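Local coordinates for uncharacterized protein YycE (Bacillus subtilis, PDB 1TWU) that is of unknown function but, as a dimeric member of the vicinal oxygen chelate superfamily, may be a glyoxalase-like or fosfomycin-resistance-type protein, at residues A11-A16 and A57-E62; G20-I25 and F63-G68; S79-Y84 and D124-V129; P111-G116 and V129-K134. One frame throughout, in Å; residues are numbered along the deposited sequence.

Contact 1 (A11-A16 and A57-E62); sequences AQIRIA and ADYHLE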
loop_
_atom_site.group_PDB
_atom_site.type_symbol
_atom_site.label_atom_id
_atom_site.label_comp_id
_atom_site.label_asym_id
_atom_site.label_seq_id
_atom_site.Cartn_x
_atom_site.Cartn_y
_atom_site.Cartn_z
ATOM N N ALA A 11 9.323 5.247 -11.943
ATOM C CA ALA A 11 8.382 5.681 -12.961
ATOM C C ALA A 11 6.954 5.562 -12.420
ATOM O O ALA A 11 6.095 6.409 -12.677
ATOM C CB ALA A 11 8.538 4.821 -14.209
ATOM N N GLN A 12 6.720 4.520 -11.633
ATOM C CA GLN A 12 5.393 4.261 -11.100
ATOM C C GLN A 12 5.506 3.465 -9.812
ATOM O O GLN A 12 6.566 2.927 -9.507
ATOM C CB GLN A 12 4.623 3.433 -12.122
ATOM C CG GLN A 12 3.262 3.930 -12.466
ATOM C CD GLN A 12 2.681 3.186 -13.648
ATOM O OE1 GLN A 12 2.519 1.960 -13.617
ATOM N NE2 GLN A 12 2.367 3.924 -14.706
ATOM N N ILE A 13 4.411 3.392 -9.064
ATOM C CA ILE A 13 4.376 2.623 -7.827
ATOM C C ILE A 13 3.048 1.880 -7.757
ATOM O O ILE A 13 1.982 2.455 -8.003
ATOM C CB ILE A 13 4.535 3.512 -6.572
ATOM C CG1 ILE A 13 5.909 4.175 -6.586
ATOM C CG2 ILE A 13 4.411 2.661 -5.304
ATOM C CD1 ILE A 13 6.174 5.024 -5.376
ATOM N N ARG A 14 3.131 0.595 -7.435
ATOM C CA ARG A 14 1.961 -0.258 -7.346
ATOM C C ARG A 14 1.876 -1.028 -6.032
ATOM O O ARG A 14 2.876 -1.562 -5.545
ATOM C CB ARG A 14 1.957 -1.262 -8.508
ATOM C CG ARG A 14 0.873 -2.335 -8.399
ATOM C CD ARG A 14 0.965 -3.372 -9.504
ATOM N NE ARG A 14 0.620 -2.814 -10.811
ATOM C CZ ARG A 14 0.638 -3.494 -11.956
ATOM N NH1 ARG A 14 0.985 -4.773 -11.971
ATOM N NH2 ARG A 14 0.306 -2.893 -13.091
ATOM N N ILE A 15 0.675 -1.057 -5.461
ATOM C CA ILE A 15 0.395 -1.816 -4.244
ATOM C C ILE A 15 -0.436 -2.968 -4.793
ATOM O O ILE A 15 -1.545 -2.748 -5.289
ATOM C CB ILE A 15 -0.480 -1.033 -3.253
ATOM C CG1 ILE A 15 0.271 0.196 -2.749
ATOM C CG2 ILE A 15 -0.856 -1.924 -2.082
ATOM C CD1 ILE A 15 1.491 -0.140 -1.906
ATOM N N ALA A 16 0.106 -4.183 -4.738
ATOM C CA ALA A 16 -0.598 -5.359 -5.253
ATOM C C ALA A 16 -1.022 -6.275 -4.118
ATOM O O ALA A 16 -0.218 -6.622 -3.259
ATOM C CB ALA A 16 0.287 -6.113 -6.231
ATOM N N ALA A 57 -2.167 6.498 -12.728
ATOM C CA ALA A 57 -1.253 5.377 -12.885
ATOM C C ALA A 57 0.035 5.502 -12.072
ATOM O O ALA A 57 0.611 4.487 -11.675
ATOM C CB ALA A 57 -0.919 5.186 -14.354
ATOM N N ASP A 58 0.490 6.730 -11.820
ATOM C CA ASP A 58 1.720 6.936 -11.055
ATOM C C ASP A 58 1.701 6.118 -9.775
ATOM O O ASP A 58 2.693 5.494 -9.409
ATOM C CB ASP A 58 1.908 8.413 -10.713
ATOM C CG ASP A 58 2.186 9.262 -11.940
ATOM O OD1 ASP A 58 2.723 8.720 -12.933
ATOM O OD2 ASP A 58 1.882 10.475 -11.908
ATOM N N TYR A 59 0.563 6.153 -9.094
ATOM C CA TYR A 59 0.346 5.409 -7.864
ATOM C C TYR A 59 -0.987 4.712 -8.058
ATOM O O TYR A 59 -2.018 5.370 -8.191
ATOM C CB TYR A 59 0.250 6.341 -6.652
ATOM C CG TYR A 59 1.526 7.082 -6.324
ATOM C CD1 TYR A 59 1.835 8.295 -6.945
ATOM C CD2 TYR A 59 2.438 6.561 -5.400
ATOM C CE1 TYR A 59 3.020 8.968 -6.651
ATOM C CE2 TYR A 59 3.623 7.224 -5.100
ATOM C CZ TYR A 59 3.910 8.425 -5.728
ATOM O OH TYR A 59 5.095 9.074 -5.439
ATOM N N HIS A 60 -0.971 3.384 -8.096
ATOM C CA HIS A 60 -2.209 2.646 -8.273
ATOM C C HIS A 60 -2.234 1.347 -7.483
ATOM O O HIS A 60 -1.222 0.917 -6.917
ATOM C CB HIS A 60 -2.463 2.348 -9.761
ATOM C CG HIS A 60 -1.434 1.460 -10.393
ATOM N ND1 HIS A 60 -0.298 1.949 -11.002
ATOM C CD2 HIS A 60 -1.361 0.111 -10.491
ATOM C CE1 HIS A 60 0.430 0.940 -11.446
ATOM N NE2 HIS A 60 -0.192 -0.187 -11.149
ATOM N N LEU A 61 -3.413 0.736 -7.449
ATOM C CA LEU A 61 -3.625 -0.522 -6.752
ATOM C C LEU A 61 -3.827 -1.610 -7.791
ATOM O O LEU A 61 -4.288 -1.333 -8.900
ATOM C CB LEU A 61 -4.892 -0.452 -5.891
ATOM C CG LEU A 61 -5.040 0.587 -4.779
ATOM C CD1 LEU A 61 -6.419 0.458 -4.129
ATOM C CD2 LEU A 61 -3.946 0.378 -3.746
ATOM N N GLU A 62 -3.460 -2.837 -7.442
ATOM C CA GLU A 62 -3.697 -3.980 -8.314
ATOM C C GLU A 62 -4.238 -5.113 -7.451
ATOM O O GLU A 62 -3.754 -5.357 -6.349
ATOM C CB GLU A 62 -2.432 -4.470 -9.020
ATOM C CG GLU A 62 -2.715 -5.759 -9.793
ATOM C CD GLU A 62 -1.482 -6.434 -10.361
ATOM O OE1 GLU A 62 -0.412 -6.372 -9.720
ATOM O OE2 GLU A 62 -1.595 -7.050 -11.443
#

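Contact 2 (G20-I25 and F63-G68); sequences GQLDEI and FTQYEG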
loop_
_atom_site.group_PDB
_atom_site.type_symbol
_atom_site.label_atom_id
_atom_site.label_comp_id
_atom_site.label_asym_id
_atom_site.label_seq_id
_atom_site.Cartn_x
_atom_site.Cartn_y
_atom_site.Cartn_z
ATOM N N GLY A 20 -9.733 -13.588 -3.342
ATOM C CA GLY A 20 -10.436 -14.774 -3.784
ATOM C C GLY A 20 -11.795 -14.347 -4.318
ATOM O O GLY A 20 -12.604 -15.177 -4.730
ATOM N N GLN A 21 -12.054 -13.042 -4.308
ATOM C CA GLN A 21 -13.326 -12.514 -4.788
ATOM C C GLN A 21 -13.085 -11.189 -5.505
ATOM O O GLN A 21 -13.421 -10.121 -4.997
ATOM C CB GLN A 21 -14.285 -12.330 -3.605
ATOM C CG GLN A 21 -13.727 -11.477 -2.467
ATOM C CD GLN A 21 -14.704 -11.340 -1.315
ATOM O OE1 GLN A 21 -15.909 -11.525 -1.486
ATOM N NE2 GLN A 21 -14.194 -11.000 -0.140
ATOM N N LEU A 22 -12.505 -11.276 -6.700
ATOM C CA LEU A 22 -12.181 -10.098 -7.503
ATOM C C LEU A 22 -13.404 -9.277 -7.922
ATOM O O LEU A 22 -13.300 -8.074 -8.154
ATOM C CB LEU A 22 -11.374 -10.517 -8.744
ATOM C CG LEU A 22 -10.661 -9.437 -9.573
ATOM C CD1 LEU A 22 -9.647 -8.689 -8.728
ATOM C CD2 LEU A 22 -9.965 -10.097 -10.745
ATOM N N ASP A 23 -14.561 -9.913 -8.023
ATOM C CA ASP A 23 -15.750 -9.169 -8.398
ATOM C C ASP A 23 -16.205 -8.287 -7.245
ATOM O O ASP A 23 -16.641 -7.158 -7.460
ATOM C CB ASP A 23 -16.867 -10.116 -8.817
ATOM C CG ASP A 23 -16.589 -10.784 -10.156
ATOM O OD1 ASP A 23 -16.216 -10.071 -11.121
ATOM O OD2 ASP A 23 -16.752 -12.022 -10.244
ATOM N N GLU A 24 -16.103 -8.803 -6.023
ATOM C CA GLU A 24 -16.486 -8.038 -4.841
ATOM C C GLU A 24 -15.549 -6.847 -4.682
ATOM O O GLU A 24 -15.972 -5.744 -4.327
ATOM C CB GLU A 24 -16.407 -8.911 -3.594
ATOM C CG GLU A 24 -17.532 -9.896 -3.500
ATOM C CD GLU A 24 -18.886 -9.228 -3.672
ATOM O OE1 GLU A 24 -19.102 -8.144 -3.088
ATOM O OE2 GLU A 24 -19.737 -9.791 -4.389
ATOM N N ILE A 25 -14.270 -7.095 -4.942
ATOM C CA ILE A 25 -13.240 -6.072 -4.862
ATOM C C ILE A 25 -13.546 -4.956 -5.872
ATOM O O ILE A 25 -13.431 -3.767 -5.553
ATOM C CB ILE A 25 -11.840 -6.694 -5.142
ATOM C CG1 ILE A 25 -11.420 -7.568 -3.958
ATOM C CG2 ILE A 25 -10.820 -5.616 -5.426
ATOM C CD1 ILE A 25 -11.229 -6.813 -2.650
ATOM N N PHE A 63 -5.263 -5.792 -7.944
ATOM C CA PHE A 63 -5.839 -6.922 -7.221
ATOM C C PHE A 63 -5.800 -8.115 -8.159
ATOM O O PHE A 63 -6.191 -8.016 -9.330
ATOM C CB PHE A 63 -7.278 -6.618 -6.790
ATOM C CG PHE A 63 -7.369 -5.628 -5.659
ATOM C CD1 PHE A 63 -7.263 -6.053 -4.334
ATOM C CD2 PHE A 63 -7.528 -4.267 -5.918
ATOM C CE1 PHE A 63 -7.315 -5.139 -3.284
ATOM C CE2 PHE A 63 -7.580 -3.340 -4.874
ATOM C CZ PHE A 63 -7.474 -3.775 -3.554
ATOM N N THR A 64 -5.303 -9.235 -7.646
ATOM C CA THR A 64 -5.190 -10.450 -8.436
ATOM C C THR A 64 -5.853 -11.655 -7.770
ATOM O O THR A 64 -5.905 -11.761 -6.544
ATOM C CB THR A 64 -3.704 -10.780 -8.713
ATOM O OG1 THR A 64 -2.988 -10.884 -7.473
ATOM C CG2 THR A 64 -3.074 -9.688 -9.566
ATOM N N GLN A 65 -6.360 -12.557 -8.606
ATOM C CA GLN A 65 -7.013 -13.777 -8.152
ATOM C C GLN A 65 -6.493 -14.942 -8.985
ATOM O O GLN A 65 -6.457 -14.865 -10.212
ATOM C CB GLN A 65 -8.527 -13.642 -8.320
ATOM C CG GLN A 65 -9.320 -14.863 -7.906
ATOM C CD GLN A 65 -10.812 -14.608 -7.928
ATOM O OE1 GLN A 65 -11.612 -15.540 -7.960
ATOM N NE2 GLN A 65 -11.194 -13.344 -7.899
ATOM N N TYR A 66 -6.083 -16.017 -8.320
ATOM C CA TYR A 66 -5.568 -17.183 -9.029
ATOM C C TYR A 66 -6.677 -18.169 -9.396
ATOM O O TYR A 66 -7.573 -18.433 -8.596
ATOM C CB TYR A 66 -4.508 -17.883 -8.188
ATOM C CG TYR A 66 -3.794 -18.980 -8.937
ATOM C CD1 TYR A 66 -3.098 -18.711 -10.116
ATOM C CD2 TYR A 66 -3.837 -20.297 -8.484
ATOM C CE1 TYR A 66 -2.465 -19.728 -10.828
ATOM C CE2 TYR A 66 -3.210 -21.322 -9.186
ATOM C CZ TYR A 66 -2.527 -21.035 -10.357
ATOM O OH TYR A 66 -1.928 -22.063 -11.059
ATOM N N GLU A 67 -6.610 -18.700 -10.615
ATOM C CA GLU A 67 -7.606 -19.643 -11.113
ATOM C C GLU A 67 -7.785 -20.833 -10.182
ATOM O O GLU A 67 -8.905 -21.297 -9.960
ATOM C CB GLU A 67 -7.217 -20.156 -12.499
ATOM C CG GLU A 67 -5.832 -20.787 -12.561
ATOM C CD GLU A 67 -5.643 -21.707 -13.768
ATOM O OE1 GLU A 67 -6.269 -21.455 -14.823
ATOM O OE2 GLU A 67 -4.856 -22.677 -13.664
ATOM N N GLY A 68 -6.676 -21.331 -9.647
ATOM C CA GLY A 68 -6.741 -22.464 -8.744
ATOM C C GLY A 68 -6.959 -22.040 -7.302
ATOM O O GLY A 68 -6.292 -22.532 -6.392
#

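Contact 3 (S79-Y84 and D124-V129); sequences SLLVFY and DGWRIV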
loop_
_atom_site.group_PDB
_atom_site.type_symbol
_atom_site.label_atom_id
_atom_site.label_comp_id
_atom_site.label_asym_id
_atom_site.label_seq_id
_atom_site.Cartn_x
_atom_site.Cartn_y
_atom_site.Cartn_z
ATOM N N SER A 79 -3.500 -2.720 9.674
ATOM C CA SER A 79 -3.043 -2.610 8.293
ATOM C C SER A 79 -4.067 -1.708 7.596
ATOM O O SER A 79 -5.198 -2.125 7.312
ATOM C CB SER A 79 -2.992 -3.991 7.648
ATOM O OG SER A 79 -2.244 -3.932 6.454
ATOM N N LEU A 80 -3.655 -0.467 7.333
ATOM C CA LEU A 80 -4.528 0.547 6.752
ATOM C C LEU A 80 -4.147 1.146 5.395
ATOM O O LEU A 80 -3.007 1.049 4.931
ATOM C CB LEU A 80 -4.641 1.727 7.726
ATOM C CG LEU A 80 -5.166 1.711 9.170
ATOM C CD1 LEU A 80 -5.495 0.315 9.648
ATOM C CD2 LEU A 80 -4.125 2.388 10.062
ATOM N N LEU A 81 -5.147 1.775 4.783
ATOM C CA LEU A 81 -5.003 2.531 3.542
ATOM C C LEU A 81 -5.728 3.806 3.966
ATOM O O LEU A 81 -6.948 3.811 4.112
ATOM C CB LEU A 81 -5.731 1.889 2.355
ATOM C CG LEU A 81 -5.773 2.815 1.123
ATOM C CD1 LEU A 81 -4.363 3.237 0.745
ATOM C CD2 LEU A 81 -6.441 2.122 -0.054
ATOM N N VAL A 82 -4.974 4.872 4.198
ATOM C CA VAL A 82 -5.570 6.116 4.654
ATOM C C VAL A 82 -5.730 7.208 3.600
ATOM O O VAL A 82 -4.777 7.586 2.913
ATOM C CB VAL A 82 -4.768 6.711 5.835
ATOM C CG1 VAL A 82 -5.543 7.870 6.451
ATOM C CG2 VAL A 82 -4.490 5.641 6.877
ATOM N N PHE A 83 -6.956 7.708 3.480
ATOM C CA PHE A 83 -7.271 8.787 2.557
ATOM C C PHE A 83 -7.493 10.027 3.415
ATOM O O PHE A 83 -8.404 10.045 4.241
ATOM C CB PHE A 83 -8.558 8.483 1.793
ATOM C CG PHE A 83 -8.396 7.480 0.682
ATOM C CD1 PHE A 83 -7.713 7.817 -0.486
ATOM C CD2 PHE A 83 -8.953 6.205 0.790
ATOM C CE1 PHE A 83 -7.593 6.902 -1.531
ATOM C CE2 PHE A 83 -8.836 5.282 -0.248
ATOM C CZ PHE A 83 -8.155 5.632 -1.413
ATOM N N TYR A 84 -6.655 11.046 3.243
ATOM C CA TYR A 84 -6.800 12.298 3.992
ATOM C C TYR A 84 -7.761 13.194 3.217
ATOM O O TYR A 84 -7.395 13.772 2.195
ATOM C CB TYR A 84 -5.438 12.980 4.157
ATOM C CG TYR A 84 -4.576 12.293 5.186
ATOM C CD1 TYR A 84 -4.792 12.498 6.547
ATOM C CD2 TYR A 84 -3.603 11.368 4.805
ATOM C CE1 TYR A 84 -4.067 11.796 7.508
ATOM C CE2 TYR A 84 -2.873 10.653 5.757
ATOM C CZ TYR A 84 -3.110 10.871 7.106
ATOM O OH TYR A 84 -2.407 10.162 8.054
ATOM N N ASP A 124 -12.256 -7.721 1.667
ATOM C CA ASP A 124 -11.336 -8.667 2.286
ATOM C C ASP A 124 -10.752 -8.240 3.620
ATOM O O ASP A 124 -9.732 -8.777 4.053
ATOM C CB ASP A 124 -10.205 -9.028 1.319
ATOM C CG ASP A 124 -10.696 -9.831 0.124
ATOM O OD1 ASP A 124 -11.514 -10.757 0.328
ATOM O OD2 ASP A 124 -10.260 -9.544 -1.013
ATOM N N GLY A 125 -11.392 -7.269 4.266
ATOM C CA GLY A 125 -10.946 -6.838 5.577
ATOM C C GLY A 125 -9.837 -5.816 5.665
ATOM O O GLY A 125 -9.311 -5.577 6.753
ATOM N N TRP A 126 -9.450 -5.231 4.537
ATOM C CA TRP A 126 -8.414 -4.210 4.569
ATOM C C TRP A 126 -9.120 -2.990 5.156
ATOM O O TRP A 126 -10.263 -2.712 4.798
ATOM C CB TRP A 126 -7.896 -3.917 3.156
ATOM C CG TRP A 126 -6.571 -3.187 3.142
ATOM C CD1 TRP A 126 -5.677 -3.076 4.181
ATOM C CD2 TRP A 126 -5.972 -2.512 2.028
ATOM N NE1 TRP A 126 -4.567 -2.375 3.777
ATOM C CE2 TRP A 126 -4.720 -2.017 2.463
ATOM C CE3 TRP A 126 -6.369 -2.280 0.703
ATOM C CZ2 TRP A 126 -3.862 -1.305 1.616
ATOM C CZ3 TRP A 126 -5.515 -1.575 -0.138
ATOM C CH2 TRP A 126 -4.277 -1.096 0.324
ATOM N N ARG A 127 -8.458 -2.289 6.075
ATOM C CA ARG A 127 -9.041 -1.115 6.721
ATOM C C ARG A 127 -8.854 0.158 5.885
ATOM O O ARG A 127 -7.744 0.677 5.753
ATOM C CB ARG A 127 -8.419 -0.909 8.114
ATOM C CG ARG A 127 -8.680 -2.027 9.134
ATOM C CD ARG A 127 -10.138 -2.087 9.538
ATOM N NE ARG A 127 -10.450 -3.215 10.418
ATOM C CZ ARG A 127 -10.440 -3.174 11.750
ATOM N NH1 ARG A 127 -10.124 -2.060 12.395
ATOM N NH2 ARG A 127 -10.782 -4.249 12.442
ATOM N N ILE A 128 -9.948 0.651 5.318
ATOM C CA ILE A 128 -9.901 1.864 4.512
ATOM C C ILE A 128 -10.314 3.033 5.420
ATOM O O ILE A 128 -11.465 3.137 5.860
ATOM C CB ILE A 128 -10.854 1.764 3.286
ATOM C CG1 ILE A 128 -10.682 0.406 2.596
ATOM C CG2 ILE A 128 -10.549 2.882 2.289
ATOM C CD1 ILE A 128 -9.258 0.090 2.193
ATOM N N VAL A 129 -9.361 3.911 5.704
ATOM C CA VAL A 129 -9.621 5.043 6.578
ATOM C C VAL A 129 -9.749 6.367 5.838
ATOM O O VAL A 129 -9.007 6.661 4.901
ATOM C CB VAL A 129 -8.504 5.168 7.650
ATOM C CG1 VAL A 129 -8.880 6.219 8.699
ATOM C CG2 VAL A 129 -8.272 3.818 8.300
HETATM O O HOH W 1 -1.698 -1.515 4.729
#

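Contact 4 (P111-G116 and V129-K134); sequences PYWSNG and VFMNSK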
loop_
_atom_site.group_PDB
_atom_site.type_symbol
_atom_site.label_atom_id
_atom_site.label_comp_id
_atom_site.label_asym_id
_atom_site.label_seq_id
_atom_site.Cartn_x
_atom_site.Cartn_y
_atom_site.Cartn_z
ATOM N N PRO A 111 -7.378 4.464 18.877
ATOM C CA PRO A 111 -8.441 5.453 19.093
ATOM C C PRO A 111 -8.146 6.763 18.362
ATOM O O PRO A 111 -9.018 7.621 18.208
ATOM C CB PRO A 111 -8.455 5.610 20.612
ATOM C CG PRO A 111 -7.025 5.362 20.979
ATOM C CD PRO A 111 -6.678 4.162 20.137
ATOM N N TYR A 112 -6.902 6.894 17.911
ATOM C CA TYR A 112 -6.445 8.069 17.183
ATOM C C TYR A 112 -7.246 8.275 15.899
ATOM O O TYR A 112 -7.791 9.356 15.668
ATOM C CB TYR A 112 -4.959 7.927 16.837
ATOM C CG TYR A 112 -4.464 8.981 15.879
ATOM C CD1 TYR A 112 -4.245 10.292 16.301
ATOM C CD2 TYR A 112 -4.267 8.680 14.534
ATOM C CE1 TYR A 112 -3.842 11.280 15.403
ATOM C CE2 TYR A 112 -3.869 9.658 13.626
ATOM C CZ TYR A 112 -3.660 10.955 14.064
ATOM O OH TYR A 112 -3.279 11.918 13.158
ATOM N N TRP A 113 -7.311 7.241 15.061
ATOM C CA TRP A 113 -8.044 7.339 13.804
ATOM C C TRP A 113 -9.536 7.504 14.058
ATOM O O TRP A 113 -10.313 7.774 13.140
ATOM C CB TRP A 113 -7.794 6.101 12.945
ATOM C CG TRP A 113 -6.362 5.925 12.587
ATOM C CD1 TRP A 113 -5.485 5.039 13.137
ATOM C CD2 TRP A 113 -5.620 6.680 11.622
ATOM N NE1 TRP A 113 -4.239 5.194 12.574
ATOM C CE2 TRP A 113 -4.294 6.196 11.642
ATOM C CE3 TRP A 113 -5.948 7.720 10.743
ATOM C CZ2 TRP A 113 -3.293 6.718 10.816
ATOM C CZ3 TRP A 113 -4.951 8.240 9.922
ATOM C CH2 TRP A 113 -3.638 7.735 9.967
ATOM N N SER A 114 -9.925 7.339 15.316
ATOM C CA SER A 114 -11.312 7.478 15.713
ATOM C C SER A 114 -11.650 8.957 15.895
ATOM O O SER A 114 -12.816 9.349 15.853
ATOM C CB SER A 114 -11.554 6.719 17.013
ATOM O OG SER A 114 -12.912 6.809 17.386
ATOM N N ASN A 115 -10.617 9.772 16.101
ATOM C CA ASN A 115 -10.798 11.211 16.267
ATOM C C ASN A 115 -10.828 11.878 14.900
ATOM O O ASN A 115 -9.783 12.218 14.347
ATOM C CB ASN A 115 -9.657 11.833 17.088
ATOM C CG ASN A 115 -9.768 11.539 18.581
ATOM O OD1 ASN A 115 -10.870 11.435 19.131
ATOM N ND2 ASN A 115 -8.618 11.429 19.249
ATOM N N GLY A 116 -12.026 12.060 14.356
ATOM C CA GLY A 116 -12.143 12.700 13.060
ATOM C C GLY A 116 -11.822 11.798 11.885
ATOM O O GLY A 116 -11.424 12.277 10.818
ATOM N N VAL A 129 -9.361 3.911 5.704
ATOM C CA VAL A 129 -9.621 5.043 6.578
ATOM C C VAL A 129 -9.749 6.367 5.838
ATOM O O VAL A 129 -9.007 6.661 4.901
ATOM C CB VAL A 129 -8.504 5.168 7.650
ATOM C CG1 VAL A 129 -8.880 6.219 8.699
ATOM C CG2 VAL A 129 -8.272 3.818 8.300
ATOM N N PHE A 130 -10.720 7.158 6.269
ATOM C CA PHE A 130 -10.954 8.479 5.708
ATOM C C PHE A 130 -10.755 9.443 6.882
ATOM O O PHE A 130 -11.592 9.526 7.786
ATOM C CB PHE A 130 -12.374 8.545 5.144
ATOM C CG PHE A 130 -12.617 7.556 4.041
ATOM C CD1 PHE A 130 -12.357 7.893 2.714
ATOM C CD2 PHE A 130 -13.046 6.265 4.333
ATOM C CE1 PHE A 130 -12.517 6.955 1.688
ATOM C CE2 PHE A 130 -13.209 5.321 3.321
ATOM C CZ PHE A 130 -12.943 5.666 1.994
ATOM N N MET A 131 -9.619 10.135 6.879
ATOM C CA MET A 131 -9.277 11.066 7.948
ATOM C C MET A 131 -9.522 12.517 7.534
ATOM O O MET A 131 -9.073 12.969 6.472
ATOM C CB MET A 131 -7.812 10.860 8.363
ATOM C CG MET A 131 -7.330 11.714 9.542
ATOM S SD MET A 131 -8.281 11.558 11.078
ATOM C CE MET A 131 -8.112 9.845 11.421
ATOM N N ASN A 132 -10.247 13.241 8.381
ATOM C CA ASN A 132 -10.567 14.633 8.110
ATOM C C ASN A 132 -9.391 15.541 8.423
ATOM O O ASN A 132 -9.407 16.262 9.416
ATOM C CB ASN A 132 -11.772 15.076 8.941
ATOM C CG ASN A 132 -12.346 16.399 8.471
ATOM O OD1 ASN A 132 -13.034 17.091 9.221
ATOM N ND2 ASN A 132 -12.080 16.749 7.216
ATOM N N SER A 133 -8.363 15.496 7.589
ATOM C CA SER A 133 -7.203 16.350 7.793
ATOM C C SER A 133 -6.425 16.462 6.497
ATOM O O SER A 133 -6.875 15.993 5.456
ATOM C CB SER A 133 -6.305 15.808 8.915
ATOM O OG SER A 133 -5.618 14.634 8.530
ATOM N N LYS A 134 -5.263 17.093 6.553
ATOM C CA LYS A 134 -4.448 17.255 5.364
ATOM C C LYS A 134 -3.229 16.338 5.398
ATOM O O LYS A 134 -2.420 16.334 4.468
ATOM C CB LYS A 134 -4.012 18.718 5.228
ATOM C CG LYS A 134 -5.169 19.702 5.047
ATOM C CD LYS A 134 -4.676 21.106 4.691
ATOM C CE LYS A 134 -3.966 21.792 5.858
ATOM N NZ LYS A 134 -4.898 22.153 6.976
#

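Contact 1 (A11-A16 and A57-E62)
R14 NE donates to H60 NE2 at 2.8 Å, a nearly straight bond (172° at the hydrogen) lying in the guanidinium plane, with guanidinium and imidazole turned 71° apart. NH2 adds a weak, longer bond to the same nitrogen, while NH1 meets E62 OE1 at 3.1 Å in a salt bridge whose hydrogen bond is also weak. Chi1 of H60 (64°) places CG between the backbone N and the carbonyl carbon; R14 CA and I13 O lie over one face of the ring. This face of the sheet, away from helix 22-32, commonly carries the binding site in relatives of this fold. On the other face, I13 CD1 lies 3.4 Å from Y59 CE2, and I15 CB touches L61 CD2; the branched isoleucines suit an extended strand. Parallel backbone pairing joins the two strands, H60 N donating to I13 O and H60 O accepting from I15 N. Beyond, Q12-A16 pair antiparallel with a strand of the second subunit. R14 thus links histidine and glutamate, giving a buried arginine both a nitrogen acceptor and a carboxylate partner.

Contact 2 (G20-I25 and F63-G68)
F63 leans from the strand toward the helix and meets L22 and I25 along its length. Its CB has L22 CD1 at 3.7 Å and, slightly farther off, I25 CG2. From CG outward the ring belongs to I25: CG2 is 3.5 Å from F63 CG, almost as near CD1 and CD2, and farther from CE1 and CE2. This is a CH-pi contact over one face, with I25 CG2 3.6 Å from the ring centroid and 18° off the normal, displaced toward the rim on the CB side. I25 CG2 is anti to its backbone N (chi1, measured to CG1, is -71°), which presents this methyl to the ring. L22 CD1 also rests 3.6 Å from F63 O, so leucine fills the angle between ring and backbone. Farther along the strand, the long, extended side chain of Q65 spans the gap and brings its carboxamide to G20 and to the first turn of the helix. Q21, the N-cap residue, accepts I25 N at its O, while its NE2 bonds to D124. L22 also touches V50, and the F63 ring meets Y29 and F52. A helix following the first strand and packing apolar residues on its own sheet is typical of the beta-alpha-beta-beta-beta module of the vicinal oxygen chelate fold.

Contact 3 (S79-Y84 and D124-V129)
W126 lays one face of its six-membered ring against L81, whose CB is 3.9 Å from the centroid and 17° off the normal, toward the rim; L81 CD2 reaches CZ3. The strands are the parallel first and fourth of the C-terminal beta-alpha-beta-beta-beta module of the vicinal oxygen chelate fold. L81 N donates to R127 O and L81 O accepts from V129 N, and F83 N meets V129 O at 2.7 Å. On the L81 face, I128 CG2 lies at the edge of the F83 ring, 3.9 Å from CE2. On the other, L80 CD1 packs 3.5 Å from R127 CB and V82 lies alongside V129, small branched residues that fill a buried strand pair. R127 NE forms a salt bridge with E121, and R17 makes a cation-pi contact with W126. A water in the indole plane accepts from W126 NE1 at 3.1 Å, donates to L80 O at 2.9 Å, and is hydrogen-bonded to S79 OG at 3.0 Å.

Contact 4 (P111-G116 and V129-K134)
In the C-terminal module of the vicinal oxygen chelate fold, the short helix 111-114 sits over the end of strand 127-131, with W113 against V129 and M131, and G116 bonded to N132. N132 N donates to G116 O at 2.9 Å in a nearly straight bond (170° at the hydrogen), continuing the antiparallel pairing of strands 117-121 and 127-131. G116 has positive phi (78°), a backbone shape that favours glycine. M131 doubles back on itself: beyond CG the chain bends at chi2 and again at chi3 (59°), which turns CE toward W113, although its exact place is doubtful. Its SD lies 3.2 Å from G116 O. V129 CG1 adds 3.9 Å packing on W113 CE3, the two side chains crossing at about a right angle. Y112 CD2 covers one face of the indole, 3.7 Å above its plane. N132 ND2 bonds to V85 O, and W113 also packs on L80 and V82 and on R14 of the second subunit. The join thus rests on one good backbone bond, N132 N to G116 O, and on V129 CG1 against W113 CE3; the remainder is probably apolar packing.

Contacts 1 and 2 build the first four-stranded sheet and its helix; contacts 3 and 4 belong to the second sheet. Contact 2 continues strand 59-66 from contact 1, their centres about 18 Å apart. The two halves of the chain meet where I15 CG2 of contact 1 lies 4.3 Å from W126 CH2 of contact 3, and where Q21 NE2 of contact 2 reaches D124 OD1 of contact 3 at 2.7 Å. Contacts 3 and 4 share V129. In the dimer, the strand 12-16 of one subunit pairs antiparallel with 80-84 of the other, bringing R14 beside Y84 and W113, so the sheet runs on across the interface. In relatives such paired modules form the binding site, but none is identified here.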